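PDB 5TA0: glycoside Hydrolase from Bacteroides uniformis, which probably cleaves the galactan chain of agarose as a family 86 glycoside hydrolase, and here holds an agarose-derived oligosaccharide in its glycan pocket. Local coordinates for residues Leu566-Asn569 against His570-Leu574. Sequence-based numbering, arbitrary orientation.
With EDO (1,2-ethanediol), chain P.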
loop_
_atom_site.group_PDB
_atom_site.type_symbol
_atom_site.label_atom_id
_atom_site.label_comp_id
_atom_site.label_asym_id
_atom_site.label_seq_id
_atom_site.Cartn_x
_atom_site.Cartn_y
_atom_site.Cartn_z
ATOM N N LEU A 566 -2.344 20.214 -1.354
ATOM C CA LEU A 566 -2.089 21.305 -2.316
ATOM C C LEU A 566 -1.481 20.712 -3.573
ATOM O O LEU A 566 -0.551 19.920 -3.488
ATOM C CB LEU A 566 -1.135 22.339 -1.723
ATOM C CG LEU A 566 -1.543 22.999 -0.413
ATOM C CD1 LEU A 566 -0.489 24.029 -0.028
ATOM C CD2 LEU A 566 -2.924 23.622 -0.509
ATOM N N GLY A 567 -2.010 21.118 -4.729
ATOM C CA GLY A 567 -1.420 20.781 -6.022
ATOM C C GLY A 567 -1.129 22.066 -6.775
ATOM O O GLY A 567 -2.068 22.691 -7.258
ATOM N N ARG A 568 0.145 22.451 -6.827
ATOM C CA ARG A 568 0.531 23.732 -7.460
ATOM C C ARG A 568 1.818 23.527 -8.209
ATOM O O ARG A 568 2.707 22.815 -7.770
ATOM C CB ARG A 568 0.740 24.851 -6.438
ATOM C CG ARG A 568 -0.381 24.992 -5.418
ATOM C CD ARG A 568 -0.310 26.331 -4.712
ATOM N NE ARG A 568 -0.828 27.394 -5.553
ATOM C CZ ARG A 568 -0.676 28.701 -5.323
ATOM N NH1 ARG A 568 -1.247 29.561 -6.155
ATOM N NH2 ARG A 568 0.039 29.136 -4.297
ATOM N N ASN A 569 1.936 24.238 -9.333
ATOM C CA ASN A 569 3.222 24.340 -10.015
ATOM C C ASN A 569 4.324 24.871 -9.112
ATOM O O ASN A 569 4.070 25.602 -8.148
ATOM C CB ASN A 569 3.092 25.215 -11.278
ATOM C CG ASN A 569 2.393 24.501 -12.413
ATOM O OD1 ASN A 569 2.375 23.277 -12.463
ATOM N ND2 ASN A 569 1.819 25.261 -13.344
ATOM N N HIS A 570 5.556 24.461 -9.393
ATOM C CA HIS A 570 6.712 24.934 -8.660
ATOM C C HIS A 570 6.849 26.445 -8.801
ATOM O O HIS A 570 6.494 27.003 -9.827
ATOM C CB HIS A 570 7.986 24.254 -9.140
ATOM C CG HIS A 570 8.028 22.790 -8.844
ATOM N ND1 HIS A 570 7.903 22.287 -7.566
ATOM C CD2 HIS A 570 8.207 21.726 -9.657
ATOM C CE1 HIS A 570 8.011 20.969 -7.608
ATOM N NE2 HIS A 570 8.192 20.606 -8.861
ATOM N N GLY A 571 7.278 27.085 -7.728
ATOM C CA GLY A 571 7.354 28.557 -7.688
ATOM C C GLY A 571 6.162 29.223 -7.030
ATOM O O GLY A 571 6.213 30.405 -6.681
ATOM N N LEU A 572 5.077 28.483 -6.858
ATOM C CA LEU A 572 3.883 29.001 -6.233
ATOM C C LEU A 572 3.895 28.676 -4.749
ATOM O O LEU A 572 4.397 27.620 -4.327
ATOM C CB LEU A 572 2.639 28.444 -6.897
ATOM C CG LEU A 572 2.461 28.786 -8.385
ATOM C CD1 LEU A 572 1.224 28.125 -8.979
ATOM C CD2 LEU A 572 2.389 30.307 -8.578
ATOM N N SER A 573 3.307 29.572 -3.962
ATOM C CA SER A 573 3.401 29.505 -2.501
ATOM C C SER A 573 2.733 28.244 -1.933
ATOM O O SER A 573 1.636 27.866 -2.364
ATOM C CB SER A 573 2.750 30.749 -1.888
ATOM O OG SER A 573 2.720 30.672 -0.474
ATOM N N LEU A 574 3.408 27.626 -0.965
ATOM C CA LEU A 574 2.814 26.559 -0.137
ATOM C C LEU A 574 2.579 27.064 1.302
ATOM O O LEU A 574 2.466 26.277 2.246
ATOM C CB LEU A 574 3.708 25.318 -0.163
ATOM C CG LEU A 574 3.979 24.735 -1.559
ATOM C CD1 LEU A 574 4.866 23.506 -1.414
ATOM C CD2 LEU A 574 2.703 24.400 -2.336
HETATM C C1 EDO P . 8.220 22.654 -3.543
HETATM O O1 EDO P . 9.239 22.384 -4.517
HETATM C C2 EDO P . 7.509 23.926 -3.964
HETATM O O2 EDO P . 6.961 23.771 -5.280
HETATM O O HOH W 1 4.591 25.068 -5.380
#
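H570 leans its CB on N569 C at 3.7 Å, and beyond it the ring sets ND1 in a hydrogen bond of 2.9 Å with O2 of a 1,2-ethanediol probably left from crystallisation; the other ring nitrogen, NE2, bonds R599 O. G571 carries the chain round with phi at 97°, where a side chain would jam against the preceding carbonyl oxygen. L572 closes the turn through a weak bond from its N to N569 O at 3.3 Å, and a water bonded to N569 O, L572 O and the diol O2 spans the inside of the bend. The L572 side chain crosses that of R568 at about a right angle, laying CB 3.6 Å above the centre of the guanidinium plane. At the edge of the same group, S573 O receives R568 NH2 on a lone pair at 2.8 Å, the N-H...O angle being 158°. A bend at chi3 (78°) helps bring the guanidinium there; NH2 also makes a salt bridge to D627, and NH1 bonds G629 O. A leucine in place of R568 would probably leave S573 O and the D627 carboxylate without their shared cationic partner. L574 slides its CD2 past L566 CD1 at 4.0 Å. The chain leaves strand 558-568 of the C-terminal beta domain through a type II beta turn, N569 to L572, with R568 of the strand holding the loop that follows.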